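Local coordinates for polyhedrin (Simulium ubiquitum cypovirus, PDB 5A9A), which probably forms the crystalline lattice of the viral occlusion bodies (polyhedra) that embed and protect cypovirus particles, and binds UTP, at residues 33-38 with 49-54; 138-143 with 170-175. One frame throughout, in Å; residues are numbered along the deposited sequence.

From the N terminus the chain passes through helix 11-25 and enters contact 1 (33-38 with 49-54), where strands 34-41 and 47-54 pair as a beta hairpin; the ten residues between the segments are the rest of both strands and the turn at 42-46. Contact 2 (138-143 with 170-175) follows in series, neither nesting nor crossing. It closes over 26 residues, which include strands 145-146, 151-152 and 157-163, and brings the loop between strands 120-124 and 145-146 onto strand 170-176 of the four-stranded sheet. The contact centres lie about 17 Å apart, yet side chains meet between the two sheets: Val36, Ile38 and Tyr52 pack on Phe175, Leu171 and Phe173, respectively.

Contact 1: residues 33-38 with 49-54; sequences IKRVAI and LIDYNA
Residues 34-38 and 49-54 run antiparallel, their axes 4.7 Å apart at closest approach and their directions 162° apart, with Lys34-Ala54, Val36-Tyr52 and Ile38-Ile50 as hydrogen-bonded pairs. Each of these pairs is joined by two backbone bonds, among them Tyr52 N to Val36 O at 2.8 Å. Arg35-Asn53 and Ala37-Asp51 are the non-hydrogen-bonded pairs between them.

On the face carrying Arg35 and Asp51, a side-on salt bridge spans the strands diagonally. Arg35 is extended, with CG anti to the backbone N (chi1 -166°), and its guanidinium offers two nitrogens, one to each carboxylate oxygen. NE gives a nearly straight bond to Asp51 OD1 (2.9 Å) on its syn side, while NH2 reaches Asp51 OD2 (2.7 Å) from above the carboxylate plane. The two planes are turned 33° apart. Arg35 NH2 also forms a salt bridge with Asp127 of the second subunit, so one guanidinium serves two carboxylates; Arg87 of that subunit adds a long, weak ion pair to Asp51 OD2. Nearby, Ile33 CD1 lies 3.6 Å from Asn53 OD1, and the amide ND2 of Asn53 bonds to Cys128 O of the second subunit.

The two strands form a beta hairpin inside the larger antiparallel sheet of the polyhedrin, flanked by strands 105-111 and 201-208. The hairpin's other face, bearing Val36, Ile38, Ile50 and Tyr52, is largely apolar and turns to strand 57-62, where Ile58 and Phe62 pack on it. Tyr52 CE1 comes within 3.7 Å of Ile38 CG1, the two side chains crossing at a slant. Val36 O lies near the ring plane at its edge. Beyond the hairpin, the same ring meets Phe173 edge-to-face.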
ATOM      1  N   ILE A  33      -5.109 -17.359   8.272  1.00 16.83           N
ATOM      2  CA  ILE A  33      -5.393 -16.474   7.150  1.00 16.82           C
ATOM      3  C   ILE A  33      -6.890 -16.251   6.960  1.00 16.05           C
ATOM      4  O   ILE A  33      -7.696 -17.163   7.141  1.00 15.44           O
ATOM      5  CB  ILE A  33      -4.800 -17.034   5.839  1.00 16.13           C
ATOM      6  CG1 ILE A  33      -3.279 -16.844   5.819  1.00 17.24           C
ATOM      7  CG2 ILE A  33      -5.432 -16.360   4.629  1.00 16.45           C
ATOM      8  CD1 ILE A  33      -2.841 -15.392   5.795  1.00 16.66           C
ATOM      9  N   LYS A  34      -7.248 -15.022   6.603  1.00 15.69           N
ATOM     10  CA  LYS A  34      -8.598 -14.702   6.154  1.00 16.54           C
ATOM     11  C   LYS A  34      -8.521 -14.435   4.661  1.00 15.49           C
ATOM     12  O   LYS A  34      -7.500 -13.947   4.177  1.00 13.92           O
ATOM     13  CB  LYS A  34      -9.146 -13.470   6.882  1.00 16.63           C
ATOM     14  CG  LYS A  34      -9.510 -13.709   8.347  1.00 19.51           C
ATOM     15  CD  LYS A  34      -8.269 -13.824   9.218  1.00 22.37           C
ATOM     16  CE  LYS A  34      -8.613 -14.278  10.628  1.00 18.29           C
ATOM     17  NZ  LYS A  34      -7.386 -14.577  11.414  1.00 17.83           N
ATOM     18  N   ARG A  35      -9.585 -14.752   3.928  1.00 14.40           N
ATOM     19  CA  ARG A  35      -9.556 -14.632   2.474  1.00 16.23           C
ATOM     20  C   ARG A  35     -10.830 -13.996   1.917  1.00 16.61           C
ATOM     21  O   ARG A  35     -11.944 -14.437   2.205  1.00 14.91           O
ATOM     22  CB  ARG A  35      -9.311 -16.003   1.836  1.00 17.87           C
ATOM     23  CG  ARG A  35      -8.929 -15.942   0.362  1.00 18.21           C
ATOM     24  CD  ARG A  35      -8.255 -17.228  -0.096  1.00 20.32           C
ATOM     25  NE  ARG A  35      -7.769 -17.129  -1.471  1.00 21.90           N
ATOM     26  CZ  ARG A  35      -7.316 -18.156  -2.186  1.00 22.84           C
ATOM     27  NH1 ARG A  35      -7.294 -19.378  -1.667  1.00 20.89           N
ATOM     28  NH2 ARG A  35      -6.894 -17.964  -3.429  1.00 25.09           N
ATOM     29  N   VAL A  36     -10.645 -12.947   1.123  1.00 16.63           N
ATOM     30  CA  VAL A  36     -11.755 -12.203   0.544  1.00 16.09           C
ATOM     31  C   VAL A  36     -11.601 -12.120  -0.968  1.00 15.41           C
ATOM     32  O   VAL A  36     -10.527 -11.784  -1.477  1.00 14.36           O
ATOM     33  CB  VAL A  36     -11.813 -10.764   1.106  1.00 16.45           C
ATOM     34  CG1 VAL A  36     -12.737  -9.889   0.264  1.00 15.60           C
ATOM     35  CG2 VAL A  36     -12.256 -10.775   2.558  1.00 18.62           C
ATOM     36  N   ALA A  37     -12.673 -12.435  -1.687  1.00 13.82           N
ATOM     37  CA  ALA A  37     -12.691 -12.254  -3.134  1.00 15.92           C
ATOM     38  C   ALA A  37     -13.642 -11.126  -3.514  1.00 17.28           C
ATOM     39  O   ALA A  37     -14.846 -11.203  -3.256  1.00 14.73           O
ATOM     40  CB  ALA A  37     -13.099 -13.546  -3.828  1.00 15.27           C
ATOM     41  N   ILE A  38     -13.091 -10.067  -4.102  1.00 16.54           N
ATOM     42  CA  ILE A  38     -13.902  -9.004  -4.679  1.00 16.83           C
ATOM     43  C   ILE A  38     -14.120  -9.331  -6.148  1.00 17.08           C
ATOM     44  O   ILE A  38     -13.159  -9.455  -6.907  1.00 16.92           O
ATOM     45  CB  ILE A  38     -13.207  -7.631  -4.592  1.00 16.61           C
ATOM     46  CG1 ILE A  38     -12.709  -7.359  -3.169  1.00 20.24           C
ATOM     47  CG2 ILE A  38     -14.155  -6.534  -5.053  1.00 14.95           C
ATOM     48  CD1 ILE A  38     -13.806  -7.231  -2.130  1.00 18.35           C
ATOM     49  N   LEU A  49     -11.917 -10.836 -10.908  1.00 14.32           N
ATOM     50  CA  LEU A  49     -11.860 -11.254  -9.512  1.00 16.15           C
ATOM     51  C   LEU A  49     -10.533 -10.874  -8.870  1.00 16.14           C
ATOM     52  O   LEU A  49      -9.464 -11.195  -9.389  1.00 16.17           O
ATOM     53  CB  LEU A  49     -12.081 -12.767  -9.413  1.00 14.92           C
ATOM     54  CG  LEU A  49     -12.219 -13.360  -8.007  1.00 15.62           C
ATOM     55  CD1 LEU A  49     -13.035 -14.641  -8.056  1.00 18.64           C
ATOM     56  CD2 LEU A  49     -10.858 -13.612  -7.375  1.00 13.27           C
ATOM     57  N   ILE A  50     -10.608 -10.191  -7.733  1.00 19.17           N
ATOM     58  CA  ILE A  50      -9.409  -9.805  -7.000  1.00 18.90           C
ATOM     59  C   ILE A  50      -9.357 -10.525  -5.660  1.00 17.78           C
ATOM     60  O   ILE A  50     -10.232 -10.357  -4.811  1.00 15.57           O
ATOM     61  CB  ILE A  50      -9.332  -8.288  -6.786  1.00 19.34           C
ATOM     62  CG1 ILE A  50      -9.450  -7.564  -8.131  1.00 18.98           C
ATOM     63  CG2 ILE A  50      -8.029  -7.914  -6.101  1.00 17.74           C
ATOM     64  CD1 ILE A  50     -10.878  -7.283  -8.553  1.00 16.83           C
ATOM     65  N   ASP A  51      -8.307 -11.318  -5.482  1.00 17.46           N
ATOM     66  CA  ASP A  51      -8.185 -12.216  -4.343  1.00 17.84           C
ATOM     67  C   ASP A  51      -7.277 -11.626  -3.265  1.00 18.55           C
ATOM     68  O   ASP A  51      -6.105 -11.346  -3.515  1.00 15.58           O
ATOM     69  CB  ASP A  51      -7.641 -13.563  -4.832  1.00 19.33           C
ATOM     70  CG  ASP A  51      -7.304 -14.512  -3.697  1.00 25.23           C
ATOM     71  OD1 ASP A  51      -7.962 -14.439  -2.642  1.00 26.63           O
ATOM     72  OD2 ASP A  51      -6.377 -15.334  -3.864  1.00 30.60           O
ATOM     73  N   TYR A  52      -7.830 -11.443  -2.068  1.00 16.80           N
ATOM     74  CA  TYR A  52      -7.091 -10.871  -0.945  1.00 16.01           C
ATOM     75  C   TYR A  52      -6.882 -11.907   0.152  1.00 15.87           C
ATOM     76  O   TYR A  52      -7.740 -12.762   0.380  1.00 15.65           O
ATOM     77  CB  TYR A  52      -7.861  -9.701  -0.321  1.00 15.95           C
ATOM     78  CG  TYR A  52      -7.951  -8.436  -1.148  1.00 15.82           C
ATOM     79  CD1 TYR A  52      -8.949  -8.271  -2.096  1.00 19.22           C
ATOM     80  CD2 TYR A  52      -7.063  -7.386  -0.943  1.00 17.26           C
ATOM     81  CE1 TYR A  52      -9.044  -7.108  -2.843  1.00 19.55           C
ATOM     82  CE2 TYR A  52      -7.150  -6.221  -1.682  1.00 18.18           C
ATOM     83  CZ  TYR A  52      -8.143  -6.087  -2.628  1.00 22.85           C
ATOM     84  OH  TYR A  52      -8.235  -4.927  -3.362  1.00 27.36           O
ATOM     85  N   ASN A  53      -5.750 -11.826   0.841  1.00 15.17           N
ATOM     86  CA  ASN A  53      -5.564 -12.593   2.069  1.00 14.42           C
ATOM     87  C   ASN A  53      -4.718 -11.834   3.089  1.00 14.84           C
ATOM     88  O   ASN A  53      -3.835 -11.052   2.727  1.00 13.80           O
ATOM     89  CB  ASN A  53      -4.971 -13.983   1.782  1.00 14.29           C
ATOM     90  CG  ASN A  53      -3.455 -13.967   1.642  1.00 15.87           C
ATOM     91  OD1 ASN A  53      -2.731 -13.700   2.601  1.00 15.42           O
ATOM     92  ND2 ASN A  53      -2.970 -14.282   0.450  1.00 14.60           N
ATOM     93  N   ALA A  54      -5.013 -12.052   4.366  1.00 13.81           N
ATOM     94  CA  ALA A  54      -4.258 -11.437   5.453  1.00 16.06           C
ATOM     95  C   ALA A  54      -4.595 -12.138   6.765  1.00 16.06           C
ATOM     96  O   ALA A  54      -5.664 -12.733   6.899  1.00 14.96           O
ATOM     97  CB  ALA A  54      -4.568  -9.956   5.550  1.00 15.62           C
TER

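Contact 2: residues 138-143 with 170-175; sequences RAWGPR and SLKFKF
Lys172 reaches from its strand to Ala139 and Trp140 of the loop, using its charged end for a hydrogen bond and a cation-pi contact together. NZ donates to Ala139 O at 2.7 Å, lying in the carbonyl plane on a lone pair. It also stands over the six-membered ring of Trp140, 4.7 Å from the ring centroid and only 9° off the normal. The carbonyl and the ring should together stabilise the buried ammonium charge.

Carbon contacts accompany these polar ones. CE of Lys172 makes a CH-pi contact with the same ring face, 3.6 Å above the plane and displaced toward the rim, nearest CZ3. A bend at chi3 (75°) brings CE there from an otherwise extended chain. Lys174, two residues along the strand, approaches the indole obliquely, its CB 3.8 Å from Trp140 CZ2. Between the two lysines, the backbone atoms Lys172 C and Phe173 N lie in the indole plane at its edge.

Polar atoms of the cluster also bond across the trimer interface: Trp140 NE1 to Asn197 OD1 of the third subunit, which also receives a weak bond from Lys174 NZ. Within the chain, the indole packs on Arg120 of strand 120-124, while strand 170-176 runs between strands 57-62 and 120-124, with Phe173 packing on Ile58 and Phe62 of strand 57-62.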
ATOM      1  N   ARG A 138     -16.772  10.875   6.747  1.00 14.80           N
ATOM      2  CA  ARG A 138     -16.133  10.191   7.865  1.00 15.54           C
ATOM      3  C   ARG A 138     -15.506   8.887   7.382  1.00 15.00           C
ATOM      4  O   ARG A 138     -15.601   8.539   6.202  1.00 13.16           O
ATOM      5  CB  ARG A 138     -17.150   9.895   8.976  1.00 16.78           C
ATOM      6  CG  ARG A 138     -17.484  11.085   9.873  1.00 17.81           C
ATOM      7  CD  ARG A 138     -18.553  11.987   9.273  1.00 18.00           C
ATOM      8  NE  ARG A 138     -18.910  13.077  10.179  1.00 17.59           N
ATOM      9  CZ  ARG A 138     -18.272  14.242  10.245  1.00 19.03           C
ATOM     10  NH1 ARG A 138     -17.235  14.487   9.450  1.00 16.63           N
ATOM     11  NH2 ARG A 138     -18.676  15.171  11.102  1.00 17.82           N
ATOM     12  N   ALA A 139     -14.858   8.169   8.292  1.00 13.78           N
ATOM     13  CA  ALA A 139     -14.306   6.860   7.968  1.00 15.16           C
ATOM     14  C   ALA A 139     -15.383   6.012   7.306  1.00 15.08           C
ATOM     15  O   ALA A 139     -15.164   5.424   6.245  1.00 15.12           O
ATOM     16  CB  ALA A 139     -13.792   6.174   9.225  1.00 15.41           C
ATOM     17  N   TRP A 140     -16.550   5.958   7.941  1.00 14.16           N
ATOM     18  CA  TRP A 140     -17.688   5.224   7.402  1.00 16.42           C
ATOM     19  C   TRP A 140     -18.965   6.033   7.595  1.00 17.99           C
ATOM     20  O   TRP A 140     -19.063   6.835   8.522  1.00 17.11           O
ATOM     21  CB  TRP A 140     -17.811   3.864   8.091  1.00 16.01           C
ATOM     22  CG  TRP A 140     -16.528   3.095   8.095  1.00 15.50           C
ATOM     23  CD1 TRP A 140     -15.662   2.947   9.140  1.00 15.49           C
ATOM     24  CD2 TRP A 140     -15.959   2.374   6.995  1.00 17.17           C
ATOM     25  NE1 TRP A 140     -14.589   2.175   8.759  1.00 16.19           N
ATOM     26  CE2 TRP A 140     -14.746   1.812   7.446  1.00 16.51           C
ATOM     27  CE3 TRP A 140     -16.355   2.152   5.671  1.00 17.59           C
ATOM     28  CZ2 TRP A 140     -13.924   1.044   6.619  1.00 17.67           C
ATOM     29  CZ3 TRP A 140     -15.539   1.387   4.851  1.00 17.75           C
ATOM     30  CH2 TRP A 140     -14.337   0.841   5.330  1.00 19.18           C
ATOM     31  N   GLY A 141     -19.942   5.816   6.719  1.00 17.32           N
ATOM     32  CA  GLY A 141     -21.167   6.598   6.736  1.00 18.82           C
ATOM     33  C   GLY A 141     -22.410   5.773   7.020  1.00 21.78           C
ATOM     34  O   GLY A 141     -22.328   4.564   7.244  1.00 17.06           O
ATOM     35  N   PRO A 142     -23.580   6.429   7.002  1.00 20.31           N
ATOM     36  CA  PRO A 142     -24.870   5.803   7.317  1.00 19.23           C
ATOM     37  C   PRO A 142     -25.374   4.837   6.241  1.00 22.07           C
ATOM     38  O   PRO A 142     -26.332   4.105   6.495  1.00 20.28           O
ATOM     39  CB  PRO A 142     -25.818   7.002   7.444  1.00 20.48           C
ATOM     40  CG  PRO A 142     -25.189   8.081   6.642  1.00 22.98           C
ATOM     41  CD  PRO A 142     -23.709   7.872   6.735  1.00 20.98           C
ATOM     42  N   ARG A 143     -24.745   4.833   5.069  1.00 20.83           N
ATOM     43  CA  ARG A 143     -25.148   3.942   3.983  1.00 22.72           C
ATOM     44  C   ARG A 143     -24.185   2.763   3.850  1.00 22.28           C
ATOM     45  O   ARG A 143     -24.251   1.997   2.888  1.00 21.17           O
ATOM     46  CB  ARG A 143     -25.215   4.712   2.664  1.00 28.13           C
ATOM     47  CG  ARG A 143     -26.257   5.818   2.658  1.00 36.11           C
ATOM     48  CD  ARG A 143     -26.016   6.822   1.540  1.00 46.37           C
ATOM     49  NE  ARG A 143     -26.865   6.575   0.376  1.00 54.58           N
ATOM     50  CZ  ARG A 143     -26.461   5.987  -0.748  1.00 53.04           C
ATOM     51  NH1 ARG A 143     -25.205   5.574  -0.885  1.00 50.60           N
ATOM     52  NH2 ARG A 143     -27.318   5.815  -1.746  1.00 49.36           N
ATOM     53  N   SER A 170     -17.144   4.078  -6.278  1.00 16.76           N
ATOM     54  CA  SER A 170     -15.931   3.331  -5.991  1.00 17.22           C
ATOM     55  C   SER A 170     -16.181   2.489  -4.741  1.00 16.73           C
ATOM     56  O   SER A 170     -17.331   2.308  -4.342  1.00 17.13           O
ATOM     57  CB  SER A 170     -14.750   4.286  -5.801  1.00 16.61           C
ATOM     58  OG  SER A 170     -15.003   5.223  -4.769  1.00 17.06           O
ATOM     59  N   LEU A 171     -15.124   1.976  -4.120  1.00 16.15           N
ATOM     60  CA  LEU A 171     -15.297   0.994  -3.051  1.00 16.20           C
ATOM     61  C   LEU A 171     -14.239   1.097  -1.957  1.00 15.57           C
ATOM     62  O   LEU A 171     -13.054   1.274  -2.237  1.00 14.60           O
ATOM     63  CB  LEU A 171     -15.283  -0.415  -3.651  1.00 15.16           C
ATOM     64  CG  LEU A 171     -15.669  -1.571  -2.726  1.00 19.76           C
ATOM     65  CD1 LEU A 171     -17.165  -1.560  -2.452  1.00 18.17           C
ATOM     66  CD2 LEU A 171     -15.249  -2.900  -3.332  1.00 16.62           C
ATOM     67  N   LYS A 172     -14.684   0.980  -0.709  1.00 14.69           N
ATOM     68  CA  LYS A 172     -13.787   0.917   0.444  1.00 16.70           C
ATOM     69  C   LYS A 172     -14.303  -0.169   1.381  1.00 15.81           C
ATOM     70  O   LYS A 172     -15.510  -0.289   1.584  1.00 17.26           O
ATOM     71  CB  LYS A 172     -13.732   2.270   1.165  1.00 16.31           C
ATOM     72  CG  LYS A 172     -12.561   2.412   2.136  1.00 17.39           C
ATOM     73  CD  LYS A 172     -12.421   3.843   2.663  1.00 17.25           C
ATOM     74  CE  LYS A 172     -13.488   4.172   3.700  1.00 17.86           C
ATOM     75  NZ  LYS A 172     -13.310   5.537   4.284  1.00 14.30           N
ATOM     76  N   PHE A 173     -13.402  -0.969   1.945  1.00 15.08           N
ATOM     77  CA  PHE A 173     -13.828  -2.111   2.758  1.00 17.12           C
ATOM     78  C   PHE A 173     -12.881  -2.455   3.903  1.00 17.74           C
ATOM     79  O   PHE A 173     -11.698  -2.111   3.880  1.00 17.29           O
ATOM     80  CB  PHE A 173     -14.011  -3.346   1.874  1.00 17.33           C
ATOM     81  CG  PHE A 173     -12.829  -3.644   0.998  1.00 19.17           C
ATOM     82  CD1 PHE A 173     -11.793  -4.440   1.456  1.00 18.07           C
ATOM     83  CD2 PHE A 173     -12.757  -3.130  -0.286  1.00 18.85           C
ATOM     84  CE1 PHE A 173     -10.701  -4.713   0.651  1.00 19.50           C
ATOM     85  CE2 PHE A 173     -11.672  -3.400  -1.098  1.00 18.97           C
ATOM     86  CZ  PHE A 173     -10.640  -4.196  -0.628  1.00 18.72           C
ATOM     87  N   LYS A 174     -13.424  -3.155   4.896  1.00 15.95           N
ATOM     88  CA  LYS A 174     -12.664  -3.599   6.058  1.00 17.95           C
ATOM     89  C   LYS A 174     -13.221  -4.927   6.563  1.00 17.45           C
ATOM     90  O   LYS A 174     -14.397  -5.018   6.906  1.00 15.62           O
ATOM     91  CB  LYS A 174     -12.739  -2.556   7.177  1.00 18.34           C
ATOM     92  CG  LYS A 174     -11.842  -2.868   8.366  1.00 24.12           C
ATOM     93  CD  LYS A 174     -12.580  -2.729   9.690  1.00 26.66           C
ATOM     94  CE  LYS A 174     -12.977  -1.291   9.979  1.00 24.48           C
ATOM     95  NZ  LYS A 174     -13.258  -1.093  11.430  1.00 24.50           N
ATOM     96  N   PHE A 175     -12.374  -5.951   6.601  1.00 17.29           N
ATOM     97  CA  PHE A 175     -12.761  -7.253   7.138  1.00 18.24           C
ATOM     98  C   PHE A 175     -11.761  -7.688   8.204  1.00 17.33           C
ATOM     99  O   PHE A 175     -10.736  -8.279   7.883  1.00 17.61           O
ATOM    100  CB  PHE A 175     -12.816  -8.301   6.021  1.00 19.13           C
ATOM    101  CG  PHE A 175     -13.758  -7.949   4.905  1.00 18.77           C
ATOM    102  CD1 PHE A 175     -15.101  -8.277   4.982  1.00 18.95           C
ATOM    103  CD2 PHE A 175     -13.296  -7.296   3.775  1.00 18.92           C
ATOM    104  CE1 PHE A 175     -15.970  -7.947   3.953  1.00 19.95           C
ATOM    105  CE2 PHE A 175     -14.159  -6.970   2.744  1.00 19.20           C
ATOM    106  CZ  PHE A 175     -15.495  -7.297   2.834  1.00 18.65           C
TER